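PDB 3NHI: D7 protein from Anopheles stephensi, which sequesters host cysteinyl leukotrienes and binds thromboxane A2 analogues, modulating the vertebrate host's response while female mosquitoes feed on blood. Local coordinates for residues 16-21 against 52-57; 59-62 against 68-71. One frame throughout, in Å; residues are numbered along the deposited sequence.

Contact 1 (16-21 against 52-57). With EAH ((5S,7E,9E,11Z,14Z)-5-hydroxyicosa-7,9,11,14-tetraenoic acid), chain B.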
loop_
_atom_site.group_PDB
_atom_site.type_symbol
_atom_site.label_atom_id
_atom_site.label_comp_id
_atom_site.label_asym_id
_atom_site.label_seq_id
_atom_site.Cartn_x
_atom_site.Cartn_y
_atom_site.Cartn_z
ATOM N N LYS A 16 0.644 6.592 1.061
ATOM C CA LYS A 16 -0.000 6.954 -0.201
ATOM C C LYS A 16 -1.478 6.603 -0.186
ATOM O O LYS A 16 -2.296 7.372 -0.688
ATOM C CB LYS A 16 0.736 6.365 -1.411
ATOM C CG LYS A 16 0.622 4.854 -1.604
ATOM C CD LYS A 16 -0.404 4.461 -2.674
ATOM C CE LYS A 16 -0.356 2.949 -2.949
ATOM N NZ LYS A 16 -1.282 2.578 -4.046
ATOM N N ARG A 17 -1.836 5.460 0.402
ATOM C CA ARG A 17 -3.245 5.084 0.488
ATOM C C ARG A 17 -4.011 6.052 1.385
ATOM O O ARG A 17 -5.149 6.421 1.082
ATOM C CB ARG A 17 -3.414 3.626 0.929
ATOM C CG ARG A 17 -4.858 3.198 1.176
ATOM C CD ARG A 17 -5.765 3.416 -0.036
ATOM N NE ARG A 17 -7.063 2.791 0.205
ATOM C CZ ARG A 17 -7.386 1.554 -0.168
ATOM N NH1 ARG A 17 -6.511 0.803 -0.824
ATOM N NH2 ARG A 17 -8.588 1.075 0.124
ATOM N N CYS A 18 -3.385 6.479 2.477
ATOM C CA CYS A 18 -4.032 7.461 3.342
ATOM C C CYS A 18 -4.198 8.806 2.648
ATOM O O CYS A 18 -5.237 9.446 2.811
ATOM C CB CYS A 18 -3.302 7.596 4.677
ATOM S SG CYS A 18 -3.462 6.141 5.739
ATOM N N TYR A 19 -3.200 9.236 1.866
ATOM C CA TYR A 19 -3.370 10.434 1.036
ATOM C C TYR A 19 -4.563 10.260 0.098
ATOM O O TYR A 19 -5.412 11.141 -0.011
ATOM C CB TYR A 19 -2.114 10.723 0.204
ATOM C CG TYR A 19 -1.029 11.559 0.855
ATOM C CD1 TYR A 19 -0.742 12.840 0.388
ATOM C CD2 TYR A 19 -0.247 11.048 1.890
ATOM C CE1 TYR A 19 0.273 13.605 0.952
ATOM C CE2 TYR A 19 0.776 11.805 2.461
ATOM C CZ TYR A 19 1.022 13.079 1.987
ATOM O OH TYR A 19 2.026 13.821 2.555
ATOM N N GLU A 20 -4.631 9.125 -0.589
ATOM C CA GLU A 20 -5.740 8.882 -1.524
ATOM C C GLU A 20 -7.098 8.975 -0.848
ATOM O O GLU A 20 -8.061 9.524 -1.418
ATOM C CB GLU A 20 -5.600 7.519 -2.201
ATOM C CG GLU A 20 -4.468 7.431 -3.204
ATOM C CD GLU A 20 -4.242 6.033 -3.738
ATOM O OE1 GLU A 20 -3.256 5.862 -4.479
ATOM O OE2 GLU A 20 -5.026 5.108 -3.417
ATOM N N ASP A 21 -7.181 8.444 0.364
ATOM C CA ASP A 21 -8.469 8.335 1.022
ATOM C C ASP A 21 -8.859 9.577 1.818
ATOM O O ASP A 21 -10.020 9.711 2.217
ATOM C CB ASP A 21 -8.518 7.075 1.874
ATOM C CG ASP A 21 -8.589 5.811 1.028
ATOM O OD1 ASP A 21 -8.747 5.915 -0.208
ATOM O OD2 ASP A 21 -8.504 4.726 1.606
ATOM N N ALA A 52 -4.622 11.444 10.108
ATOM C CA ALA A 52 -3.774 10.966 11.200
ATOM C C ALA A 52 -4.197 9.574 11.672
ATOM O O ALA A 52 -3.354 8.689 11.839
ATOM C CB ALA A 52 -3.785 11.954 12.352
ATOM N N LYS A 53 -5.499 9.373 11.868
ATOM C CA LYS A 53 -6.001 8.063 12.266
ATOM C C LYS A 53 -5.637 7.004 11.215
ATOM O O LYS A 53 -5.218 5.904 11.559
ATOM C CB LYS A 53 -7.516 8.092 12.504
ATOM C CG LYS A 53 -8.078 6.706 12.803
ATOM C CD LYS A 53 -9.529 6.724 13.273
ATOM C CE LYS A 53 -9.993 5.307 13.580
ATOM N NZ LYS A 53 -11.383 5.250 14.125
ATOM N N CYS A 54 -5.787 7.354 9.938
ATOM C CA CYS A 54 -5.438 6.437 8.860
ATOM C C CYS A 54 -3.975 5.991 8.938
ATOM O O CYS A 54 -3.675 4.798 8.833
ATOM C CB CYS A 54 -5.744 7.092 7.515
ATOM S SG CYS A 54 -5.462 6.035 6.078
ATOM N N VAL A 55 -3.073 6.942 9.143
ATOM C CA VAL A 55 -1.654 6.603 9.164
ATOM C C VAL A 55 -1.283 5.821 10.423
ATOM O O VAL A 55 -0.549 4.835 10.343
ATOM C CB VAL A 55 -0.766 7.837 8.991
ATOM C CG1 VAL A 55 0.721 7.477 9.110
ATOM C CG2 VAL A 55 -1.036 8.484 7.639
ATOM N N LEU A 56 -1.816 6.236 11.573
ATOM C CA LEU A 56 -1.563 5.507 12.813
ATOM C C LEU A 56 -2.050 4.058 12.708
ATOM O O LEU A 56 -1.381 3.124 13.181
ATOM C CB LEU A 56 -2.214 6.216 14.014
ATOM C CG LEU A 56 -1.580 7.542 14.444
ATOM C CD1 LEU A 56 -2.540 8.348 15.293
ATOM C CD2 LEU A 56 -0.280 7.310 15.200
ATOM N N THR A 57 -3.203 3.866 12.068
ATOM C CA THR A 57 -3.746 2.527 11.878
ATOM C C THR A 57 -2.892 1.723 10.900
ATOM O O THR A 57 -2.554 0.581 11.170
ATOM C CB THR A 57 -5.200 2.613 11.390
ATOM O OG1 THR A 57 -5.965 3.306 12.381
ATOM C CG2 THR A 57 -5.803 1.212 11.154
HETATM O O1 EAH B . 10.329 7.315 -0.496
HETATM C C1 EAH B . 9.567 8.121 0.095
HETATM O O2 EAH B . 8.849 8.948 -0.519
HETATM C C2 EAH B . 9.512 8.081 1.610
HETATM C C3 EAH B . 8.828 9.330 2.172
HETATM C C4 EAH B . 7.337 9.096 2.403
HETATM C C5 EAH B . 6.679 10.358 2.922
HETATM O O3 EAH B . 7.068 10.562 4.182
HETATM C C6 EAH B . 5.160 10.223 2.864
HETATM C C7 EAH B . 4.471 11.407 3.524
HETATM C C8 EAH B . 3.853 10.987 4.840
HETATM C C9 EAH B . 3.394 12.166 5.565
HETATM C C10 EAH B . 3.007 11.843 6.798
HETATM C C11 EAH B . 2.563 13.056 7.480
HETATM C C12 EAH B . 2.190 13.091 8.762
HETATM C C13 EAH B . 2.162 11.874 9.657
HETATM C C14 EAH B . 0.758 11.310 9.635
HETATM C C15 EAH B . 0.108 10.864 10.713
HETATM C C16 EAH B . 0.701 10.851 12.101
HETATM C C17 EAH B . 1.187 9.444 12.413
HETATM C C18 EAH B . 2.670 9.305 12.100
HETATM C C19 EAH B . 3.249 8.088 12.802
HETATM C C20 EAH B . 4.697 7.887 12.419
#
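Cys18 and Cys54 bring helix 8-22 and helix 46-58 together, their CA atoms 5.8 Å apart, through one of the disulfides that staple the all-helical odorant-binding-protein fold of the PBP/GOBP family. Both segments are helical throughout, and the approach is narrow, with little beyond the two cysteines and Val55 taking part. The bridge from Cys18 SG to Cys54 SG has a chi3 of -87°, close to the relaxed right angle of a disulfide. The two sulfurs leave their helices differently: SG of Cys18 is anti to its carbonyl carbon, and SG of Cys54 is anti to its backbone N (chi1 -176°). Val55 fills in beside the bridge, its CG2 resting on Cys18 CB at 3.8 Å.

Val55 also looks into the ligand pocket. While CG2 touches the cysteine, CB and CG1 lie along the C14-C15 double bond of the bound hydroxyeicosatetraenoic acid, with Val55 CB 3.6 Å from EAH C15. Ala52 and Leu56 line the same part of the chain, Leu56 CD2 lying 3.8 Å from EAH C17. From helix 8-22, Tyr19 brings its OH to 3.6 Å from EAH C7; that hydroxyl is hydrogen-bonded to Asn37, and the ring makes an edge-to-face pair with Tyr51.

On the polar side of helix 8-22, Arg17 and Asp21 form a salt bridge across one turn, which Arg212 extends through Asp21 OD1 and Glu20. Asp21 OD2 lies in the guanidinium plane, 2.8 Å from Arg17 NE, whose N-H comes from the syn side, 35° out of the carboxylate plane.

Contact 2 (59-62 against 68-71). With EAH ((5S,7E,9E,11Z,14Z)-5-hydroxyicosa-7,9,11,14-tetraenoic acid), chain B.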
loop_
_atom_site.group_PDB
_atom_site.type_symbol
_atom_site.label_atom_id
_atom_site.label_comp_id
_atom_site.label_asym_id
_atom_site.label_seq_id
_atom_site.Cartn_x
_atom_site.Cartn_y
_atom_site.Cartn_z
ATOM N N LEU A 59 0.284 2.126 9.985
ATOM C CA LEU A 59 1.594 1.793 10.548
ATOM C C LEU A 59 1.477 0.878 11.763
ATOM O O LEU A 59 2.491 0.431 12.311
ATOM C CB LEU A 59 2.378 3.059 10.904
ATOM C CG LEU A 59 2.697 4.013 9.748
ATOM C CD1 LEU A 59 3.463 5.202 10.300
ATOM C CD2 LEU A 59 3.509 3.342 8.638
ATOM N N GLN A 60 0.235 0.631 12.189
ATOM C CA GLN A 60 -0.086 -0.326 13.262
ATOM C C GLN A 60 0.393 0.159 14.636
ATOM O O GLN A 60 0.561 -0.620 15.581
ATOM C CB GLN A 60 0.374 -1.745 12.873
ATOM C CG GLN A 60 -0.321 -2.205 11.574
ATOM C CD GLN A 60 0.302 -3.425 10.921
ATOM O OE1 GLN A 60 1.058 -4.154 11.536
ATOM N NE2 GLN A 60 -0.008 -3.635 9.643
ATOM N N ILE A 61 0.589 1.472 14.730
ATOM C CA ILE A 61 0.828 2.148 15.998
ATOM C C ILE A 61 -0.458 2.160 16.840
ATOM O O ILE A 61 -0.414 2.043 18.074
ATOM C CB ILE A 61 1.355 3.588 15.737
ATOM C CG1 ILE A 61 2.697 3.538 15.005
ATOM C CG2 ILE A 61 1.494 4.391 17.032
ATOM C CD1 ILE A 61 3.159 4.888 14.488
ATOM N N TYR A 62 -1.594 2.310 16.167
ATOM C CA TYR A 62 -2.913 2.188 16.777
ATOM C C TYR A 62 -3.578 0.906 16.288
ATOM O O TYR A 62 -3.610 0.636 15.082
ATOM C CB TYR A 62 -3.782 3.387 16.384
ATOM C CG TYR A 62 -5.231 3.247 16.795
ATOM C CD1 TYR A 62 -5.602 3.364 18.132
ATOM C CD2 TYR A 62 -6.226 3.010 15.843
ATOM C CE1 TYR A 62 -6.939 3.231 18.515
ATOM C CE2 TYR A 62 -7.558 2.889 16.215
ATOM C CZ TYR A 62 -7.903 2.997 17.548
ATOM O OH TYR A 62 -9.230 2.866 17.895
ATOM N N ALA A 68 -6.410 0.722 21.004
ATOM C CA ALA A 68 -5.244 0.933 21.852
ATOM C C ALA A 68 -4.051 1.385 21.027
ATOM O O ALA A 68 -3.863 0.927 19.900
ATOM C CB ALA A 68 -4.898 -0.350 22.606
ATOM N N PHE A 69 -3.255 2.284 21.608
ATOM C CA PHE A 69 -1.911 2.567 21.125
ATOM C C PHE A 69 -1.004 1.425 21.564
ATOM O O PHE A 69 -1.022 1.004 22.726
ATOM C CB PHE A 69 -1.406 3.907 21.675
ATOM C CG PHE A 69 -2.087 5.107 21.070
ATOM C CD1 PHE A 69 -1.771 5.525 19.780
ATOM C CD2 PHE A 69 -3.032 5.827 21.791
ATOM C CE1 PHE A 69 -2.393 6.633 19.208
ATOM C CE2 PHE A 69 -3.652 6.944 21.233
ATOM C CZ PHE A 69 -3.333 7.344 19.939
ATOM N N LYS A 70 -0.239 0.904 20.619
ATOM C CA LYS A 70 0.569 -0.282 20.848
ATOM C C LYS A 70 2.026 0.097 21.082
ATOM O O LYS A 70 2.892 -0.061 20.207
ATOM C CB LYS A 70 0.404 -1.243 19.670
ATOM C CG LYS A 70 -1.052 -1.655 19.426
ATOM C CD LYS A 70 -1.606 -2.480 20.584
ATOM C CE LYS A 70 -0.962 -3.857 20.621
ATOM N NZ LYS A 70 -1.432 -4.676 21.778
ATOM N N SER A 71 2.300 0.590 22.286
ATOM C CA SER A 71 3.604 1.168 22.625
ATOM C C SER A 71 4.778 0.222 22.380
ATOM O O SER A 71 5.843 0.654 21.931
ATOM C CB SER A 71 3.626 1.645 24.085
ATOM O OG SER A 71 3.582 0.561 25.009
HETATM O O1 EAH B . 10.329 7.315 -0.496
HETATM C C1 EAH B . 9.567 8.121 0.095
HETATM O O2 EAH B . 8.849 8.948 -0.519
HETATM C C2 EAH B . 9.512 8.081 1.610
HETATM C C3 EAH B . 8.828 9.330 2.172
HETATM C C4 EAH B . 7.337 9.096 2.403
HETATM C C5 EAH B . 6.679 10.358 2.922
HETATM O O3 EAH B . 7.068 10.562 4.182
HETATM C C6 EAH B . 5.160 10.223 2.864
HETATM C C7 EAH B . 4.471 11.407 3.524
HETATM C C8 EAH B . 3.853 10.987 4.840
HETATM C C9 EAH B . 3.394 12.166 5.565
HETATM C C10 EAH B . 3.007 11.843 6.798
HETATM C C11 EAH B . 2.563 13.056 7.480
HETATM C C12 EAH B . 2.190 13.091 8.762
HETATM C C13 EAH B . 2.162 11.874 9.657
HETATM C C14 EAH B . 0.758 11.310 9.635
HETATM C C15 EAH B . 0.108 10.864 10.713
HETATM C C16 EAH B . 0.701 10.851 12.101
HETATM C C17 EAH B . 1.187 9.444 12.413
HETATM C C18 EAH B . 2.670 9.305 12.100
HETATM C C19 EAH B . 3.249 8.088 12.802
HETATM C C20 EAH B . 4.697 7.887 12.419
#
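Tyr62 and Phe69 face each other as the non-hydrogen-bonded pair of a small antiparallel beta hairpin, a two-stranded element in an otherwise helical domain. The backbone bond next to this pair runs from Lys70 N to Ile61 O, 2.8 Å long and nearly straight at 172°. Two CA-H...O contacts supplement it: Ile61 O, besides taking the N-H of Lys70, lies 3.4 Å from Phe69 CA, and Tyr62 CA approaches Ala68 O. Before the hairpin, Gln60 ends the preceding helix in a Schellman motif, and its positive phi (69°) turns the chain toward the strand.

The aromatic contact is edge-to-face. The Tyr62 ring presents its edge to the face of Phe69, with centroids 6.0 Å apart and planes at 64°. With CG anti to the backbone N, the Tyr62 ring also passes beside Ala68, CD1 lying 3.5 Å from Ala68 O. Leu112 of helix 109-130 packs against both rings.

Among the apolar contacts, Ile61 divides its branches: CG2 lies loosely near Phe69 CD1, whereas CD1 of Ile61 sits 3.6 Å from EAH C19, near the end of the lipid that Leu59 also touches.

The polar ends of Tyr62 and Lys70 find partners in the turn. Tyr62 OH is hydrogen-bonded to Asn67, and the ammonium of Lys70 forms a salt bridge with Glu66. Bent at chi2 and chi3, Lys70 leads its end away from the other segment, and only the root of its side chain stays close, Lys70 CB 3.7 Å from Ile61 O.

Overall arrangement
From the N terminus, helix 8-22 supplies the first half of contact 1; the chain then passes through helix 28-37 and returns along helix 46-58, where the disulfide closes this loop. Contact 2 follows in series, neither nested in contact 1 nor crossing it, and closes the hairpin loop, with five residues between its segments, just after helix 46-58. The two are joined where that helix ends, by a probable hydrogen bond between Leu56 O and Tyr62 N and by Leu56 packing near Phe69. Both line the lipid's hydrocarbon chain, contact 1 from the two helices and contact 2 with Leu59 and Ile61 ahead of the hairpin, while Lys151, Trp39 and Gly133 are hydrogen-bonded to it elsewhere.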